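Long-range contacts in Udp-n-acetylglucosamine pyrophosphorylase (Trypanosoma brucei, PDB 4BQH), which probably catalyses the formation of UDP-N-acetylglucosamine and diphosphate from UTP and N-acetylglucosamine 1-phosphate: residues A[132-136]-A[145-149]; A[282-286]-A[451-455]. All coordinates share one frame; numbering follows the deposited sequence.

Contact 1: residues A[132-136]-A[145-149]; sequences PKGFF and KSLFM
Gly134 and Phe136 turn their carbonyls onto the first N-H groups of helix 147-166, a short 3-10 turn (residues 133-135) and the residue after it thus meeting a helix N terminus. The bond from Phe148 N to Gly134 O is 2.9 Å and nearly straight (168°), in the carbonyl plane on a lone pair. Leu147 N reaches Phe136 O, also at 2.9 Å but more bent (142°); a water bridges this same oxygen to Lys145 O, and Ser146 CA-H adds a weaker contact. Ser146 is the N-cap: its OG, set between backbone N and carbonyl carbon (chi1 66°), accepts from Met149 N at 3.1 Å.

Beside these bonds, Gly134 CA lies over one face of the Phe148 ring, 3.7 Å from its centroid, in a CH-pi contact. Phe135 CD1 lies 4.0 Å from Phe148 CE2, edge to edge, while Pro132 CD covers a face of Phe135. Leu147 CD1 rests 3.5 Å from Lys133 O and also touches Phe136 CB. Helix 185-194 adds Phe191, stacked on Phe135, and Phe192, edge-to-face with Phe148.

Pro132 and Lys133 close the family's glycine-rich signature sequence. The helix's first three N-H groups all find acceptors here: Phe136 O, Gly134 O and the N-cap OG. The two carbonyls hold the residues just after the signature on the helix start; Lys133 only packs on Leu147.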
loop_
_atom_site.group_PDB
_atom_site.type_symbol
_atom_site.label_atom_id
_atom_site.label_comp_id
_atom_site.label_asym_id
_atom_site.label_seq_id
_atom_site.Cartn_x
_atom_site.Cartn_y
_atom_site.Cartn_z
ATOM N N PRO A 132 -16.082 1.715 1.127
ATOM C CA PRO A 132 -14.646 1.431 1.098
ATOM C C PRO A 132 -13.849 2.683 1.372
ATOM O O PRO A 132 -14.262 3.788 1.001
ATOM C CB PRO A 132 -14.421 0.930 -0.340
ATOM C CG PRO A 132 -15.735 0.362 -0.716
ATOM C CD PRO A 132 -16.722 1.336 -0.148
ATOM N N LYS A 133 -12.713 2.530 2.034
ATOM C CA LYS A 133 -11.922 3.700 2.414
ATOM C C LYS A 133 -11.490 4.579 1.249
ATOM O O LYS A 133 -11.390 5.798 1.407
ATOM C CB LYS A 133 -10.704 3.312 3.275
ATOM C CG LYS A 133 -9.962 4.544 3.801
ATOM C CD LYS A 133 -8.896 4.208 4.821
ATOM C CE LYS A 133 -9.511 3.815 6.166
ATOM N NZ LYS A 133 -8.424 3.479 7.111
ATOM N N GLY A 134 -11.255 3.980 0.077
ATOM C CA GLY A 134 -10.874 4.760 -1.100
ATOM C C GLY A 134 -11.920 5.778 -1.539
ATOM O O GLY A 134 -11.604 6.734 -2.250
ATOM N N PHE A 135 -13.164 5.576 -1.115
ATOM C CA PHE A 135 -14.251 6.523 -1.434
ATOM C C PHE A 135 -14.150 7.783 -0.571
ATOM O O PHE A 135 -14.759 8.829 -0.894
ATOM C CB PHE A 135 -15.647 5.899 -1.166
ATOM C CG PHE A 135 -16.062 4.782 -2.098
ATOM C CD1 PHE A 135 -15.156 3.869 -2.619
ATOM C CD2 PHE A 135 -17.413 4.593 -2.380
ATOM C CE1 PHE A 135 -15.576 2.831 -3.429
ATOM C CE2 PHE A 135 -17.834 3.561 -3.203
ATOM C CZ PHE A 135 -16.916 2.677 -3.725
ATOM N N PHE A 136 -13.414 7.696 0.538
ATOM C CA PHE A 136 -13.399 8.768 1.551
ATOM C C PHE A 136 -12.871 10.094 1.012
ATOM O O PHE A 136 -11.840 10.131 0.315
ATOM C CB PHE A 136 -12.587 8.341 2.781
ATOM C CG PHE A 136 -12.610 9.339 3.910
ATOM C CD1 PHE A 136 -13.693 9.397 4.787
ATOM C CD2 PHE A 136 -11.539 10.212 4.110
ATOM C CE1 PHE A 136 -13.723 10.329 5.822
ATOM C CE2 PHE A 136 -11.562 11.136 5.150
ATOM C CZ PHE A 136 -12.655 11.188 6.006
ATOM N N LYS A 145 -11.986 15.633 -3.477
ATOM C CA LYS A 145 -11.604 14.424 -4.185
ATOM C C LYS A 145 -11.497 13.273 -3.206
ATOM O O LYS A 145 -10.996 13.453 -2.096
ATOM C CB LYS A 145 -10.250 14.627 -4.868
ATOM C CG LYS A 145 -10.257 15.742 -5.911
ATOM C CD LYS A 145 -8.876 15.947 -6.464
ATOM C CE LYS A 145 -8.885 17.122 -7.450
ATOM N NZ LYS A 145 -7.483 17.405 -7.859
ATOM N N SER A 146 -11.979 12.110 -3.630
ATOM C CA SER A 146 -11.779 10.863 -2.884
ATOM C C SER A 146 -10.294 10.469 -2.816
ATOM O O SER A 146 -9.458 10.950 -3.584
ATOM C CB SER A 146 -12.609 9.714 -3.484
ATOM O OG SER A 146 -12.202 9.336 -4.804
ATOM N N LEU A 147 -9.968 9.599 -1.871
ATOM C CA LEU A 147 -8.633 9.032 -1.841
ATOM C C LEU A 147 -8.308 8.303 -3.160
ATOM O O LEU A 147 -7.215 8.485 -3.683
ATOM C CB LEU A 147 -8.446 8.135 -0.606
ATOM C CG LEU A 147 -8.554 8.875 0.738
ATOM C CD1 LEU A 147 -8.547 7.817 1.838
ATOM C CD2 LEU A 147 -7.426 9.873 0.941
ATOM N N PHE A 148 -9.245 7.527 -3.712
ATOM C CA PHE A 148 -9.019 6.892 -5.032
ATOM C C PHE A 148 -8.672 7.934 -6.095
ATOM O O PHE A 148 -7.723 7.768 -6.834
ATOM C CB PHE A 148 -10.218 6.069 -5.516
ATOM C CG PHE A 148 -10.295 4.668 -4.956
ATOM C CD1 PHE A 148 -9.178 3.832 -4.949
ATOM C CD2 PHE A 148 -11.520 4.143 -4.525
ATOM C CE1 PHE A 148 -9.269 2.521 -4.467
ATOM C CE2 PHE A 148 -11.618 2.819 -4.047
ATOM C CZ PHE A 148 -10.488 2.009 -4.010
ATOM N N MET A 149 -9.434 9.021 -6.145
ATOM C CA MET A 149 -9.229 10.021 -7.178
ATOM C C MET A 149 -7.839 10.622 -7.110
ATOM O O MET A 149 -7.181 10.758 -8.136
ATOM C CB MET A 149 -10.290 11.124 -7.082
ATOM C CG MET A 149 -10.120 12.205 -8.134
ATOM S SD MET A 149 -11.674 13.107 -8.201
ATOM C CE MET A 149 -11.328 14.227 -9.554
HETATM O O HOH W 1 -10.010 12.414 0.421
#

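Contact 2: residues A[282-286]-A[451-455]; sequences DNLLA and AVRLL
Apolar packing of a beta turn on a helix joins Leu284 and Leu285, in the loop that follows central-sheet strand 275-280, to the buried side of helix 448-471. Leu284 extends toward the helix with CG anti to its own N (chi1 -174°), and its CD2 methyl does most of the touching: it sits 3.7 Å from Ala451 CB, 4.1 Å from Val452 CG2 and 4.2 Å from Leu455 CD2. The two methyls of Leu285 part over the helix surface. Its CD1 lies 3.7 Å from Ala451 O and 4.0 Å from Leu455 CB, whereas CD2 meets Leu454 CB at 3.6 Å, the two leucine side chains crossing at about a right angle.

The turn from Asn283 to Ala286 is type I, and Asn283 OD1 adds an Asx turn by accepting from Leu285 N at 3.1 Å, the donor lying well above the carbonyl plane. The Asn283 amide also bonds Gly435 N and Glu433 O, while Leu284 touches Leu147 and Met150 of helix 147-166.

No hydrogen bond crosses between the two segments, and Ala451 O is already engaged by Leu455 N within the helix. Cohesion here is therefore hydrophobic, with polar bonds shaping the turn that presents the two leucines.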
loop_
_atom_site.group_PDB
_atom_site.type_symbol
_atom_site.label_atom_id
_atom_site.label_comp_id
_atom_site.label_asym_id
_atom_site.label_seq_id
_atom_site.Cartn_x
_atom_site.Cartn_y
_atom_site.Cartn_z
ATOM N N ASP A 282 -5.147 4.190 2.445
ATOM C CA ASP A 282 -5.279 5.135 3.589
ATOM C C ASP A 282 -4.216 6.234 3.692
ATOM O O ASP A 282 -4.355 7.163 4.496
ATOM C CB ASP A 282 -5.414 4.379 4.933
ATOM C CG ASP A 282 -4.101 3.784 5.453
ATOM O OD1 ASP A 282 -2.990 4.029 4.908
ATOM O OD2 ASP A 282 -4.172 3.028 6.465
ATOM N N ASN A 283 -3.165 6.141 2.885
ATOM C CA ASN A 283 -2.045 7.053 3.033
ATOM C C ASN A 283 -2.243 8.268 2.155
ATOM O O ASN A 283 -2.008 8.212 0.943
ATOM C CB ASN A 283 -0.742 6.353 2.674
ATOM C CG ASN A 283 0.463 7.227 2.921
ATOM O OD1 ASN A 283 0.336 8.347 3.423
ATOM N ND2 ASN A 283 1.632 6.739 2.558
ATOM N N LEU A 284 -2.683 9.373 2.757
ATOM C CA LEU A 284 -2.946 10.572 1.972
ATOM C C LEU A 284 -1.687 11.105 1.301
ATOM O O LEU A 284 -1.771 11.761 0.249
ATOM C CB LEU A 284 -3.524 11.678 2.864
ATOM C CG LEU A 284 -3.989 12.958 2.146
ATOM C CD1 LEU A 284 -5.159 12.700 1.196
ATOM C CD2 LEU A 284 -4.383 14.027 3.175
ATOM N N LEU A 285 -0.528 10.858 1.920
ATOM C CA LEU A 285 0.729 11.395 1.412
ATOM C C LEU A 285 1.504 10.424 0.495
ATOM O O LEU A 285 2.680 10.653 0.216
ATOM C CB LEU A 285 1.625 11.817 2.567
ATOM C CG LEU A 285 1.388 13.174 3.253
ATOM C CD1 LEU A 285 -0.069 13.572 3.456
ATOM C CD2 LEU A 285 2.141 13.104 4.574
ATOM N N ALA A 286 0.831 9.395 0.005
ATOM C CA ALA A 286 1.510 8.309 -0.706
ATOM C C ALA A 286 2.231 8.844 -1.941
ATOM O O ALA A 286 1.650 9.597 -2.738
ATOM C CB ALA A 286 0.518 7.236 -1.107
ATOM N N ALA A 451 -3.657 14.175 8.635
ATOM C CA ALA A 451 -3.078 13.942 7.304
ATOM C C ALA A 451 -3.141 15.209 6.447
ATOM O O ALA A 451 -2.164 15.544 5.796
ATOM C CB ALA A 451 -3.788 12.792 6.591
ATOM N N VAL A 452 -4.288 15.894 6.473
ATOM C CA VAL A 452 -4.446 17.169 5.746
ATOM C C VAL A 452 -3.419 18.187 6.224
ATOM O O VAL A 452 -2.822 18.866 5.416
ATOM C CB VAL A 452 -5.904 17.707 5.789
ATOM C CG1 VAL A 452 -5.997 19.180 5.334
ATOM C CG2 VAL A 452 -6.843 16.811 4.976
ATOM N N ARG A 453 -3.178 18.298 7.535
ATOM C CA ARG A 453 -2.115 19.190 7.989
ATOM C C ARG A 453 -0.758 18.869 7.357
ATOM O O ARG A 453 -0.045 19.774 6.963
ATOM C CB ARG A 453 -1.993 19.193 9.531
ATOM C CG ARG A 453 -0.794 19.977 10.084
ATOM C CD ARG A 453 -0.667 19.785 11.612
ATOM N NE ARG A 453 -1.979 19.995 12.215
ATOM C CZ ARG A 453 -2.690 19.053 12.827
ATOM N NH1 ARG A 453 -2.201 17.814 13.011
ATOM N NH2 ARG A 453 -3.873 19.361 13.288
ATOM N N LEU A 454 -0.383 17.589 7.270
ATOM C CA LEU A 454 0.912 17.248 6.667
ATOM C C LEU A 454 0.936 17.600 5.174
ATOM O O LEU A 454 1.952 18.091 4.666
ATOM C CB LEU A 454 1.218 15.752 6.825
ATOM C CG LEU A 454 1.379 15.276 8.288
ATOM C CD1 LEU A 454 1.534 13.757 8.297
ATOM C CD2 LEU A 454 2.564 15.937 8.971
ATOM N N LEU A 455 -0.179 17.345 4.505
ATOM C CA LEU A 455 -0.293 17.614 3.052
ATOM C C LEU A 455 -0.097 19.097 2.791
ATOM O O LEU A 455 0.759 19.500 1.982
ATOM C CB LEU A 455 -1.642 17.140 2.494
ATOM C CG LEU A 455 -1.801 17.192 0.956
ATOM C CD1 LEU A 455 -0.980 16.086 0.277
ATOM C CD2 LEU A 455 -3.250 17.084 0.527
#

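Leaving strand 129-130, the chain makes the 3-10 turn of contact 1 and, after eight irregular residues, returns to it at the start of helix 147-166, closing a short loop. Contact 2 opens only later, after strand 275-280, and closes 165 residues further on at helix 448-471, so the two follow in series, neither nested nor crossed. In space they adjoin, centres about 13 Å apart. Lys133 CD packs on Asp282 CB at 3.5 Å, at the start of loop 282-286. Separately, Leu147 CD2 meets Leu284 CD1 at 3.6 Å, and an apolar path runs on from Leu284 to Ala451, Val452 and Leu455, placing the loop between helices 147-166 and 448-471.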